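Side-chain contacts in monosaccharide ABC transporter substrate-binding protein, CUT2 family (Acidothermus cellulolyticus, PDB 4RU1), which probably binds carbohydrates as the solute-binding component of an ABC importer, and is captured here with myo-inositol: residues A[147-152]-A[188-193]; A[201-206]-A[212-217]; A[125-130]-A[228-233]; A[184-189]-A[208-213]. All coordinates share one frame; numbering follows the deposited sequence. Where two conformers were deposited one is given.

How the interactions relate
All four contacts belong to the lobe built on the mixed sheet in which strands 145-150, 202-205 and 226-230 lie side by side. Interactions 1, 2 and 4 form one cluster, with centres about 7 to 8 Å apart: helix 183-196 serves 1 and 4, helix 208-220 serves 2 and 4, and interaction 2 follows interaction 1 along the chain. Interaction 3 lies about 14 to 17 Å from these centres, and its segments, 125-130 and 228-233, bracket all the others in sequence. Interactions 1, 2 and 3 each reach the myo-inositol through residues just past a strand end, so helix packing on one face of the sheet, in 1, 2 and 4, and ligand binding at the C-terminal ends of its strands meet in neighbouring strands.

Interaction 1. Residues A[147-152]-A[188-193]; sequences LCVLQA and TTIAAK. With INS (1,2,3,4,5,6-hexahydroxy-cyclohexane), chain M.
Leu147 and Val149, two residues apart on strand 145-150, run past helix 183-196 in the opposite direction to its chain, with Val149 CA 8.2 Å from Ile190 CA and Leu147 CA 9.1 Å from Lys193 CA. The helix belongs to the beta-alpha-beta crossover from strand 172-177 to strand 202-205, which flank strand 145-150 in the sheet, so it passes over the strand between them, as in the alpha/beta lobes of periplasmic binding proteins. The contact is apolar and rests on two pairs. Ile190 carries its CG1 branch beside the backbone N and then runs nearly straight (chi2 168°), which brings CD1 down to Val149 CG1 at 4.1 Å. One helical turn on, the aliphatic base of Lys193 covers the end of Leu147, CG lying 4.0 Å from Leu147 CD2; the lysine chain bends beyond its base, and it is CG that makes the contact. Both strand side chains are buried, and helix 208-220 closes the neighbourhood: Ile210 packs against Val149, and Ala214 and Ala217 against Ile190.

Where the strand ends, Gln151 turns to the ligand pocket. Its CG takes the position between backbone N and carbonyl carbon (chi1 71°), and a bend at chi2 swings the amide toward the myo-inositol. NE2 straddles two adjacent hydroxyls of the ring, donating to O2 of the inositol at 2.8 Å and, more weakly, to its O3 at 3.0 Å with an N-H...O angle of 129°.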
loop_
_atom_site.group_PDB
_atom_site.type_symbol
_atom_site.label_atom_id
_atom_site.label_comp_id
_atom_site.label_asym_id
_atom_site.label_seq_id
_atom_site.Cartn_x
_atom_site.Cartn_y
_atom_site.Cartn_z
ATOM N N LEU A 147 17.221 8.329 3.778
ATOM C CA LEU A 147 16.235 9.218 3.161
ATOM C C LEU A 147 15.008 8.424 2.880
ATOM O O LEU A 147 15.039 7.445 2.080
ATOM C CB LEU A 147 16.823 9.718 1.852
ATOM C CG LEU A 147 15.929 10.644 1.088
ATOM C CD1 LEU A 147 15.719 11.935 1.839
ATOM C CD2 LEU A 147 16.508 10.953 -0.296
ATOM N N CYS A 148 13.903 8.811 3.507
ATOM C CA CYS A 148 12.609 8.160 3.241
ATOM C C CYS A 148 11.845 9.035 2.262
ATOM O O CYS A 148 11.689 10.234 2.514
ATOM C CB CYS A 148 11.805 8.075 4.502
ATOM S SG CYS A 148 12.363 6.742 5.559
ATOM N N VAL A 149 11.411 8.465 1.139
ATOM C CA VAL A 149 10.786 9.222 0.031
ATOM C C VAL A 149 9.326 8.914 0.038
ATOM O O VAL A 149 8.962 7.753 -0.005
ATOM C CB VAL A 149 11.440 8.929 -1.311
ATOM C CG1 VAL A 149 10.736 9.718 -2.436
ATOM C CG2 VAL A 149 12.928 9.278 -1.241
ATOM N N LEU A 150 8.502 9.946 0.158
ATOM C CA LEU A 150 7.036 9.799 0.219
ATOM C C LEU A 150 6.422 10.419 -1.012
ATOM O O LEU A 150 6.680 11.596 -1.278
ATOM C CB LEU A 150 6.430 10.510 1.457
ATOM C CG LEU A 150 6.954 9.992 2.770
ATOM C CD1 LEU A 150 8.032 10.912 3.314
ATOM C CD2 LEU A 150 5.804 9.935 3.793
ATOM N N GLN A 151 5.582 9.673 -1.722
ATOM C CA GLN A 151 5.040 10.157 -2.970
ATOM C C GLN A 151 3.752 10.917 -2.868
ATOM O O GLN A 151 3.190 11.288 -3.912
ATOM C CB GLN A 151 4.950 9.033 -3.978
ATOM C CG GLN A 151 3.873 7.989 -3.691
ATOM C CD GLN A 151 4.288 6.824 -2.776
ATOM O OE1 GLN A 151 5.224 6.888 -1.994
ATOM N NE2 GLN A 151 3.544 5.742 -2.853
ATOM N N ALA A 152 3.228 11.079 -1.664
ATOM C CA ALA A 152 2.017 11.868 -1.431
ATOM C C ALA A 152 2.136 12.371 -0.017
ATOM O O ALA A 152 2.830 11.764 0.821
ATOM C CB ALA A 152 0.769 11.036 -1.585
ATOM N N THR A 188 14.423 13.814 -10.735
ATOM C CA THR A 188 15.332 14.937 -10.537
ATOM C C THR A 188 15.385 15.416 -9.091
ATOM O O THR A 188 16.456 15.776 -8.642
ATOM C CB THR A 188 14.975 16.079 -11.483
ATOM O OG1 THR A 188 13.628 16.468 -11.277
ATOM C CG2 THR A 188 15.208 15.673 -12.976
ATOM N N THR A 189 14.284 15.293 -8.373
ATOM C CA THR A 189 14.214 15.767 -6.999
ATOM C C THR A 189 15.051 14.817 -6.183
ATOM O O THR A 189 15.718 15.235 -5.247
ATOM C CB THR A 189 12.762 15.834 -6.553
ATOM O OG1 THR A 189 12.075 16.850 -7.309
ATOM C CG2 THR A 189 12.562 16.168 -5.085
ATOM N N ILE A 190 14.891 13.513 -6.372
ATOM C CA ILE A 190 15.733 12.595 -5.598
ATOM C C ILE A 190 17.198 12.801 -5.930
ATOM O O ILE A 190 18.040 12.737 -5.045
ATOM C CB ILE A 190 15.336 11.105 -5.798
ATOM C CG1 ILE A 190 13.925 10.884 -5.277
ATOM C CG2 ILE A 190 16.293 10.117 -5.111
ATOM C CD1 ILE A 190 13.293 9.530 -5.671
ATOM N N ALA A 191 17.551 12.918 -7.209
ATOM C CA ALA A 191 18.983 13.083 -7.529
ATOM C C ALA A 191 19.593 14.327 -6.896
ATOM O O ALA A 191 20.718 14.268 -6.419
ATOM C CB ALA A 191 19.123 13.233 -9.034
ATOM N N ALA A 192 18.860 15.416 -6.919
ATOM C CA ALA A 192 19.294 16.687 -6.320
ATOM C C ALA A 192 19.549 16.530 -4.818
ATOM O O ALA A 192 20.579 16.946 -4.314
ATOM C CB ALA A 192 18.285 17.786 -6.651
ATOM N N LYS A 193 18.649 15.864 -4.111
ATOM C CA LYS A 193 18.788 15.675 -2.694
ATOM C C LYS A 193 20.035 14.844 -2.419
ATOM O O LYS A 193 20.811 15.149 -1.530
ATOM C CB LYS A 193 17.526 15.024 -2.109
ATOM C CG LYS A 193 17.662 14.721 -0.638
ATOM C CD LYS A 193 17.343 15.933 0.242
ATOM C CE LYS A 193 18.398 16.142 1.327
ATOM N NZ LYS A 193 19.686 16.698 0.829
HETATM C C1 INS M . 1.592 1.266 -1.469
HETATM C C2 INS M . 2.063 2.301 -2.479
HETATM C C3 INS M . 0.844 2.939 -3.147
HETATM C C4 INS M . -0.181 3.450 -2.159
HETATM C C5 INS M . -0.652 2.374 -1.234
HETATM C C6 INS M . 0.475 1.686 -0.514
HETATM O O1 INS M . 2.677 0.663 -0.748
HETATM O O2 INS M . 2.706 3.331 -1.708
HETATM O O3 INS M . 1.358 4.035 -3.928
HETATM O O4 INS M . -1.312 4.038 -2.851
HETATM O O5 INS M . -1.536 2.876 -0.207
HETATM O O6 INS M . -0.008 0.561 0.278
#

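Interaction 2. Residues A[201-206]-A[212-217]; sequences DLVITL and QLAIQA. With INS (1,2,3,4,5,6-hexahydroxy-cyclohexane), chain M.
The apolar part of the contact is made by Ala214, whose methyl meets two side chains that point from the same face of strand 202-205. Its CB is 3.8 Å from Thr205 CG2 and 4.2 Å from Val203 CG1. With only a methyl on the helical side, the backbones come fairly near each other, Thr205 CA lying 7.6 Å from Ala214 CA. Val203 presents the branch anti to its backbone N (chi1 176°). In Thr205 the methyl stands anti to the carbonyl carbon, while OG1 sits between backbone N and carbonyl carbon (chi1 59°); the two branches thus divide the work, CG2 packing on the helix and OG1 turning to polar partners. Ala214 also touches Ile227 of the next strand and Ile190 of helix 183-196, and all three residues of the contact are buried.

Strand 202-205, helix 208-220 and strand 226-230 make up a beta-alpha-beta unit of the lobe, the two strands being parallel neighbours and the helix returning over them.

The polar interactions lie outside this apolar patch. Thr205 OG1 is hydrogen-bonded to Thr229 OG1 on strand 226-230, a side-chain link added to the backbone pairing of the two strands. Just past the strand, the backbone rather than the side chain of Leu206 serves the ligand: its carbonyl O accepts from O2 of the myo-inositol at 2.7 Å.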
loop_
_atom_site.group_PDB
_atom_site.type_symbol
_atom_site.label_atom_id
_atom_site.label_comp_id
_atom_site.label_asym_id
_atom_site.label_seq_id
_atom_site.Cartn_x
_atom_site.Cartn_y
_atom_site.Cartn_z
ATOM N N ASP A 201 23.147 7.465 2.621
ATOM C CA ASP A 201 23.634 6.189 2.198
ATOM C C ASP A 201 22.557 5.140 1.940
ATOM O O ASP A 201 22.853 4.071 1.458
ATOM C CB ASP A 201 24.733 5.633 3.149
ATOM C CG ASP A 201 24.280 5.379 4.533
ATOM O OD1 ASP A 201 23.151 5.687 4.922
ATOM O OD2 ASP A 201 25.118 4.809 5.284
ATOM N N LEU A 202 21.305 5.406 2.342
ATOM C CA LEU A 202 20.182 4.489 1.988
ATOM C C LEU A 202 18.968 5.404 1.651
ATOM O O LEU A 202 18.645 6.332 2.442
ATOM C CB LEU A 202 19.833 3.556 3.149
ATOM C CG LEU A 202 18.693 2.595 2.902
ATOM C CD1 LEU A 202 19.035 1.596 1.780
ATOM C CD2 LEU A 202 18.306 1.877 4.197
ATOM N N VAL A 203 18.313 5.081 0.538
ATOM C CA VAL A 203 17.023 5.696 0.166
ATOM C C VAL A 203 16.006 4.556 0.335
ATOM O O VAL A 203 16.166 3.457 -0.240
ATOM C CB VAL A 203 17.023 6.135 -1.335
ATOM C CG1 VAL A 203 15.691 6.689 -1.798
ATOM C CG2 VAL A 203 18.177 7.127 -1.604
ATOM N N ILE A 204 14.977 4.806 1.147
ATOM C CA ILE A 204 13.797 3.899 1.219
ATOM C C ILE A 204 12.617 4.531 0.532
ATOM O O ILE A 204 12.181 5.641 0.912
ATOM C CB ILE A 204 13.410 3.566 2.666
ATOM C CG1 ILE A 204 14.556 2.878 3.357
ATOM C CG2 ILE A 204 12.163 2.656 2.683
ATOM C CD1 ILE A 204 14.268 2.537 4.813
ATOM N N THR A 205 12.189 3.882 -0.576
ATOM C CA THR A 205 11.042 4.300 -1.331
ATOM C C THR A 205 9.801 3.554 -0.848
ATOM O O THR A 205 9.912 2.426 -0.328
ATOM C CB THR A 205 11.242 4.134 -2.844
ATOM O OG1 THR A 205 11.514 2.763 -3.141
ATOM C CG2 THR A 205 12.317 5.063 -3.298
ATOM N N LEU A 206 8.620 4.204 -0.951
ATOM C CA LEU A 206 7.352 3.691 -0.414
ATOM C C LEU A 206 6.434 3.031 -1.475
ATOM O O LEU A 206 5.252 2.678 -1.203
ATOM C CB LEU A 206 6.599 4.698 0.384
ATOM C CG LEU A 206 7.381 5.356 1.483
ATOM C CD1 LEU A 206 6.489 6.256 2.335
ATOM C CD2 LEU A 206 8.229 4.495 2.342
ATOM N N GLN A 212 12.030 2.561 -8.859
ATOM C CA GLN A 212 12.686 2.619 -10.165
ATOM C C GLN A 212 13.343 3.929 -10.404
ATOM O O GLN A 212 14.464 4.004 -10.878
ATOM C CB GLN A 212 11.711 2.302 -11.304
ATOM C CG GLN A 212 10.912 1.059 -11.169
ATOM C CD GLN A 212 11.791 -0.114 -10.896
ATOM O OE1 GLN A 212 12.747 -0.313 -11.648
ATOM N NE2 GLN A 212 11.493 -0.925 -9.821
ATOM N N LEU A 213 12.654 5.013 -10.037
ATOM C CA LEU A 213 13.120 6.360 -10.220
ATOM C C LEU A 213 14.329 6.647 -9.318
ATOM O O LEU A 213 15.226 7.364 -9.674
ATOM C CB LEU A 213 11.959 7.325 -9.879
ATOM C CG LEU A 213 10.795 7.161 -10.845
ATOM C CD1 LEU A 213 9.516 7.868 -10.347
ATOM C CD2 LEU A 213 11.127 7.636 -12.290
ATOM N N ALA A 214 14.320 6.074 -8.115
ATOM C CA ALA A 214 15.387 6.262 -7.192
ATOM C C ALA A 214 16.687 5.582 -7.676
ATOM O O ALA A 214 17.787 6.135 -7.524
ATOM C CB ALA A 214 15.021 5.781 -5.819
ATOM N N ILE A 215 16.542 4.401 -8.270
ATOM C CA ILE A 215 17.714 3.661 -8.755
ATOM C C ILE A 215 18.365 4.546 -9.851
ATOM O O ILE A 215 19.583 4.686 -9.899
ATOM C CB ILE A 215 17.313 2.311 -9.356
ATOM C CG1 ILE A 215 16.826 1.364 -8.251
ATOM C CG2 ILE A 215 18.472 1.653 -10.157
ATOM C CD1 ILE A 215 16.035 0.204 -8.793
ATOM N N GLN A 216 17.548 5.147 -10.693
ATOM C CA GLN A 216 18.061 5.974 -11.742
ATOM C C GLN A 216 18.656 7.289 -11.216
ATOM O O GLN A 216 19.778 7.727 -11.640
ATOM C CB GLN A 216 16.998 6.315 -12.767
ATOM C CG GLN A 216 16.535 5.157 -13.628
ATOM C CD GLN A 216 17.727 4.363 -14.186
ATOM O OE1 GLN A 216 17.918 3.193 -13.875
ATOM N NE2 GLN A 216 18.535 5.016 -15.005
ATOM N N ALA A 217 17.987 7.867 -10.209
ATOM C CA ALA A 217 18.469 9.083 -9.493
ATOM C C ALA A 217 19.797 8.907 -8.814
ATOM O O ALA A 217 20.643 9.793 -8.910
ATOM C CB ALA A 217 17.439 9.511 -8.477
HETATM C C1 INS M . 1.592 1.266 -1.469
HETATM C C2 INS M . 2.063 2.301 -2.479
HETATM C C3 INS M . 0.844 2.939 -3.147
HETATM C C4 INS M . -0.181 3.450 -2.159
HETATM C C5 INS M . -0.652 2.374 -1.234
HETATM C C6 INS M . 0.475 1.686 -0.514
HETATM O O1 INS M . 2.677 0.663 -0.748
HETATM O O2 INS M . 2.706 3.331 -1.708
HETATM O O3 INS M . 1.358 4.035 -3.928
HETATM O O4 INS M . -1.312 4.038 -2.851
HETATM O O5 INS M . -1.536 2.876 -0.207
HETATM O O6 INS M . -0.008 0.561 0.278
#

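Interaction 3. Residues A[125-130]-A[228-233]; sequences QDETVA and ATFDFN. With INS (1,2,3,4,5,6-hexahydroxy-cyclohexane), chain M.
A buried contact at the edge of an aromatic ring joins the start of helix 127-140 and the residues leading into it to Phe230, the last residue of strand 226-230, close to where the chain passes from one lobe of the binding protein to the other. Ala130 CB and Gln125 NE2 both meet the ring near its plane, the methyl 4.0 Å from Phe230 CE2 and the amide nitrogen 3.9 Å from Phe230 CD2, with amide and ring planes turned 62° apart. The same NE2 donates an almost straight bond (171°) to Glu127 OE1 at 2.9 Å, lying nearly in the amide plane. Glu127 OE1 also forms a salt bridge with Arg161, which hydrogen-bonds the inositol as well. Gln125 NE2 donates a second bond to a water. That water donates in turn to Asp231 OD1, while Asp231 OD2 accepts from the inositol O1 at 2.6 Å. A leucine in place of Gln125 would probably cost Glu127 OE1 one of its two partners, leaving it to Arg161, and break the water-mediated link to Asp231. Shared between Glu127 and the water, the amide is held against rotation and probably helps, from the second shell, to position the Asp231 carboxylate that binds the inositol.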
loop_
_atom_site.group_PDB
_atom_site.type_symbol
_atom_site.label_atom_id
_atom_site.label_comp_id
_atom_site.label_asym_id
_atom_site.label_seq_id
_atom_site.Cartn_x
_atom_site.Cartn_y
_atom_site.Cartn_z
ATOM N N GLN A 125 -1.129 -4.449 5.994
ATOM C CA GLN A 125 0.000 -4.594 6.907
ATOM C C GLN A 125 0.076 -3.416 7.843
ATOM O O GLN A 125 -0.390 -2.283 7.528
ATOM C CB GLN A 125 1.290 -4.875 6.126
ATOM C CG GLN A 125 2.335 -3.818 6.004
ATOM C CD GLN A 125 3.338 -4.048 4.907
ATOM O OE1 GLN A 125 3.623 -5.191 4.572
ATOM N NE2 GLN A 125 3.860 -2.983 4.356
ATOM N N ASP A 126 0.636 -3.668 9.023
ATOM C CA ASP A 126 0.731 -2.667 10.022
ATOM C C ASP A 126 1.952 -1.864 9.630
ATOM O O ASP A 126 3.079 -2.377 9.650
ATOM C CB ASP A 126 0.917 -3.329 11.415
ATOM C CG ASP A 126 1.021 -2.278 12.547
ATOM O OD1 ASP A 126 1.608 -1.195 12.357
ATOM O OD2 ASP A 126 0.573 -2.546 13.673
ATOM N N GLU A 127 1.700 -0.653 9.192
ATOM C CA GLU A 127 2.713 0.119 8.533
ATOM C C GLU A 127 3.764 0.704 9.512
ATOM O O GLU A 127 4.927 0.887 9.154
ATOM C CB GLU A 127 2.106 1.216 7.662
ATOM C CG GLU A 127 1.224 0.738 6.502
ATOM C CD GLU A 127 1.940 -0.109 5.442
ATOM O OE1 GLU A 127 3.135 -0.399 5.573
ATOM O OE2 GLU A 127 1.231 -0.496 4.481
ATOM N N THR A 128 3.328 1.133 10.704
ATOM C CA THR A 128 4.257 1.458 11.798
ATOM C C THR A 128 5.205 0.287 12.087
ATOM O O THR A 128 6.409 0.471 12.140
ATOM C CB THR A 128 3.515 1.916 13.045
ATOM O OG1 THR A 128 2.721 3.075 12.692
ATOM C CG2 THR A 128 4.492 2.315 14.068
ATOM N N VAL A 129 4.647 -0.923 12.242
ATOM C CA VAL A 129 5.517 -2.088 12.474
ATOM C C VAL A 129 6.449 -2.322 11.295
ATOM O O VAL A 129 7.646 -2.602 11.458
ATOM C CB VAL A 129 4.684 -3.357 12.724
ATOM C CG1 VAL A 129 5.571 -4.593 12.811
ATOM C CG2 VAL A 129 3.929 -3.187 14.010
ATOM N N ALA A 130 5.960 -2.166 10.051
ATOM C CA ALA A 130 6.855 -2.421 8.930
ATOM C C ALA A 130 7.987 -1.369 8.931
ATOM O O ALA A 130 9.172 -1.699 8.687
ATOM C CB ALA A 130 6.105 -2.436 7.591
ATOM N N ALA A 228 16.243 0.669 -1.139
ATOM C CA ALA A 228 15.334 -0.381 -0.636
ATOM C C ALA A 228 13.932 0.109 -0.811
ATOM O O ALA A 228 13.712 1.337 -0.929
ATOM C CB ALA A 228 15.628 -0.693 0.786
ATOM N N THR A 229 12.951 -0.796 -0.910
ATOM C CA THR A 229 11.587 -0.333 -1.210
ATOM C C THR A 229 10.537 -1.127 -0.480
ATOM O O THR A 229 10.737 -2.308 -0.066
ATOM C CB THR A 229 11.309 -0.427 -2.719
ATOM O OG1 THR A 229 10.152 0.369 -3.039
ATOM C CG2 THR A 229 11.164 -1.840 -3.216
ATOM N N PHE A 230 9.383 -0.493 -0.377
ATOM C CA PHE A 230 8.158 -1.216 -0.151
ATOM C C PHE A 230 7.630 -1.679 -1.501
ATOM O O PHE A 230 7.642 -0.869 -2.494
ATOM C CB PHE A 230 7.146 -0.312 0.568
ATOM C CG PHE A 230 7.451 -0.043 1.990
ATOM C CD1 PHE A 230 8.487 0.788 2.392
ATOM C CD2 PHE A 230 6.687 -0.617 2.959
ATOM C CE1 PHE A 230 8.737 0.988 3.714
ATOM C CE2 PHE A 230 6.947 -0.446 4.281
ATOM C CZ PHE A 230 7.947 0.381 4.694
ATOM N N ASP A 231 7.107 -2.918 -1.570
ATOM C CA ASP A 231 6.323 -3.487 -2.701
ATOM C C ASP A 231 7.164 -4.022 -3.828
ATOM O O ASP A 231 8.328 -3.689 -4.034
ATOM C CB ASP A 231 5.348 -2.430 -3.311
ATOM C CG ASP A 231 4.393 -1.827 -2.311
ATOM O OD1 ASP A 231 3.999 -2.497 -1.327
ATOM O OD2 ASP A 231 3.982 -0.660 -2.510
ATOM N N PHE A 232 6.484 -4.812 -4.648
ATOM C CA PHE A 232 7.028 -5.317 -5.884
ATOM C C PHE A 232 6.369 -4.652 -7.072
ATOM O O PHE A 232 5.222 -4.277 -6.983
ATOM C CB PHE A 232 6.753 -6.843 -5.987
ATOM C CG PHE A 232 7.652 -7.684 -5.136
ATOM C CD1 PHE A 232 7.440 -7.837 -3.786
ATOM C CD2 PHE A 232 8.787 -8.220 -5.685
ATOM C CE1 PHE A 232 8.300 -8.621 -3.014
ATOM C CE2 PHE A 232 9.693 -8.966 -4.913
ATOM C CZ PHE A 232 9.433 -9.165 -3.586
ATOM N N ASN A 233 7.094 -4.560 -8.178
ATOM C CA ASN A 233 6.506 -4.528 -9.524
ATOM C C ASN A 233 7.297 -5.516 -10.389
ATOM O O ASN A 233 8.118 -6.287 -9.850
ATOM C CB ASN A 233 6.521 -3.098 -10.102
ATOM C CG ASN A 233 7.905 -2.613 -10.460
ATOM O OD1 ASN A 233 8.909 -3.297 -10.275
ATOM N ND2 ASN A 233 7.966 -1.380 -10.925
HETATM C C1 INS M . 1.592 1.266 -1.469
HETATM C C2 INS M . 2.063 2.301 -2.479
HETATM C C3 INS M . 0.844 2.939 -3.147
HETATM C C4 INS M . -0.181 3.450 -2.159
HETATM C C5 INS M . -0.652 2.374 -1.234
HETATM C C6 INS M . 0.475 1.686 -0.514
HETATM O O1 INS M . 2.677 0.663 -0.748
HETATM O O2 INS M . 2.706 3.331 -1.708
HETATM O O3 INS M . 1.358 4.035 -3.928
HETATM O O4 INS M . -1.312 4.038 -2.851
HETATM O O5 INS M . -1.536 2.876 -0.207
HETATM O O6 INS M . -0.008 0.561 0.278
HETATM O O HOH W 1 4.791 -3.123 1.376
#

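Interaction 4. Residues A[184-189]-A[208-213]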
loop_
_atom_site.group_PDB
_atom_site.type_symbol
_atom_site.label_atom_id
_atom_site.label_comp_id
_atom_site.label_asym_id
_atom_site.label_seq_id
_atom_site.Cartn_x
_atom_site.Cartn_y
_atom_site.Cartn_z
ATOM N N PRO A 184 9.043 12.290 -13.886
ATOM C CA PRO A 184 10.328 12.894 -14.218
ATOM C C PRO A 184 10.802 13.844 -13.095
ATOM O O PRO A 184 11.971 13.846 -12.767
ATOM C CB PRO A 184 10.028 13.617 -15.532
ATOM C CG PRO A 184 8.926 12.829 -16.159
ATOM C CD PRO A 184 8.063 12.477 -14.955
ATOM N N SER A 185 9.871 14.561 -12.472
ATOM C CA SER A 185 10.177 15.383 -11.307
ATOM C C SER A 185 10.644 14.552 -10.108
ATOM O O SER A 185 11.471 14.998 -9.346
ATOM C CB SER A 185 8.925 16.162 -10.873
ATOM O OG SER A 185 9.149 16.948 -9.751
ATOM N N VAL A 186 10.048 13.385 -9.883
ATOM C CA VAL A 186 10.486 12.519 -8.794
ATOM C C VAL A 186 11.984 12.208 -8.955
ATOM O O VAL A 186 12.828 12.330 -8.064
ATOM C CB VAL A 186 9.682 11.200 -8.696
ATOM C CG1 VAL A 186 10.276 10.255 -7.634
ATOM C CG2 VAL A 186 8.208 11.435 -8.402
ATOM N N ARG A 187 12.324 11.820 -10.151
ATOM C CA ARG A 187 13.688 11.495 -10.466
ATOM C C ARG A 187 14.727 12.638 -10.217
ATOM O O ARG A 187 15.745 12.426 -9.550
ATOM C CB ARG A 187 13.822 11.032 -11.901
ATOM C CG ARG A 187 15.145 10.448 -12.244
ATOM C CD ARG A 187 15.169 9.921 -13.687
ATOM N NE ARG A 187 16.498 9.696 -14.210
ATOM C CZ ARG A 187 16.810 8.870 -15.222
ATOM N NH1 ARG A 187 15.899 8.101 -15.849
ATOM N NH2 ARG A 187 18.064 8.851 -15.640
ATOM N N THR A 188 14.423 13.814 -10.735
ATOM C CA THR A 188 15.332 14.937 -10.537
ATOM C C THR A 188 15.385 15.416 -9.091
ATOM O O THR A 188 16.456 15.776 -8.642
ATOM C CB THR A 188 14.975 16.079 -11.483
ATOM O OG1 THR A 188 13.628 16.468 -11.277
ATOM C CG2 THR A 188 15.208 15.673 -12.976
ATOM N N THR A 189 14.284 15.293 -8.373
ATOM C CA THR A 189 14.214 15.767 -6.999
ATOM C C THR A 189 15.051 14.817 -6.183
ATOM O O THR A 189 15.718 15.235 -5.247
ATOM C CB THR A 189 12.762 15.834 -6.553
ATOM O OG1 THR A 189 12.075 16.850 -7.309
ATOM C CG2 THR A 189 12.562 16.168 -5.085
ATOM N N ALA A 208 7.018 0.599 -5.445
ATOM C CA ALA A 208 7.935 0.042 -6.467
ATOM C C ALA A 208 8.199 0.966 -7.675
ATOM O O ALA A 208 9.319 1.035 -8.149
ATOM C CB ALA A 208 7.419 -1.325 -6.917
ATOM N N PRO A 209 7.184 1.700 -8.155
ATOM C CA PRO A 209 7.472 2.647 -9.220
ATOM C C PRO A 209 8.453 3.708 -8.788
ATOM O O PRO A 209 9.347 4.096 -9.554
ATOM C CB PRO A 209 6.110 3.204 -9.571
ATOM C CG PRO A 209 5.165 2.129 -9.193
ATOM C CD PRO A 209 5.736 1.556 -7.946
ATOM N N ILE A 210 8.341 4.158 -7.548
ATOM C CA ILE A 210 9.275 5.217 -7.028
ATOM C C ILE A 210 10.672 4.615 -6.855
ATOM O O ILE A 210 11.718 5.271 -7.111
ATOM C CB ILE A 210 8.779 5.773 -5.691
ATOM C CG1 ILE A 210 7.339 6.297 -5.770
ATOM C CG2 ILE A 210 9.694 6.914 -5.248
ATOM C CD1 ILE A 210 7.090 7.223 -6.922
ATOM N N ALA A 211 10.765 3.340 -6.402
ATOM C CA ALA A 211 12.010 2.622 -6.429
ATOM C C ALA A 211 12.739 2.717 -7.743
ATOM O O ALA A 211 13.964 2.966 -7.735
ATOM C CB ALA A 211 11.866 1.171 -6.100
ATOM N N GLN A 212 12.030 2.561 -8.859
ATOM C CA GLN A 212 12.686 2.619 -10.165
ATOM C C GLN A 212 13.343 3.929 -10.404
ATOM O O GLN A 212 14.464 4.004 -10.878
ATOM C CB GLN A 212 11.711 2.302 -11.304
ATOM C CG GLN A 212 10.912 1.059 -11.169
ATOM C CD GLN A 212 11.791 -0.114 -10.896
ATOM O OE1 GLN A 212 12.747 -0.313 -11.648
ATOM N NE2 GLN A 212 11.493 -0.925 -9.821
ATOM N N LEU A 213 12.654 5.013 -10.037
ATOM C CA LEU A 213 13.120 6.360 -10.220
ATOM C C LEU A 213 14.329 6.647 -9.318
ATOM O O LEU A 213 15.226 7.364 -9.674
ATOM C CB LEU A 213 11.959 7.325 -9.879
ATOM C CG LEU A 213 10.795 7.161 -10.845
ATOM C CD1 LEU A 213 9.516 7.868 -10.347
ATOM C CD2 LEU A 213 11.127 7.636 -12.290
#
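Helices 183-196 and 208-220 meet through Val186, Arg187, Ile210 and Leu213, their axes over these segments approaching to 9.5 Å at a signed crossing angle of -53°. The backbones come nearest at Arg187 and Leu213, 5.2 Å between CA atoms. Val186 lies at the middle of the apolar contact. Its CG1 branch, anti to the backbone N (chi1 174°), points at Leu213 CD1, 3.7 Å away, and the two side chains cross at about a right angle; from another quarter Ile210 CG2 reaches the same Val186 CG1 at 4.1 Å. The helices lead into and out of strand 202-205, and they pack side by side on one face of the sheet, an arrangement usual in the doubly wound alpha/beta lobes of this family. At the margin, the extended Arg187 lays its CG 4.0 Å from the backbone Leu213 O, then carries its guanidinium onward to a salt bridge between NE and Asp220. Within helix 183-196, Ser185 O accepts twice from Thr189: the backbone N and the hydroxyl approach from opposite faces of the carbonyl plane, Thr189 OG1 lying 2.8 Å from Ser185 O.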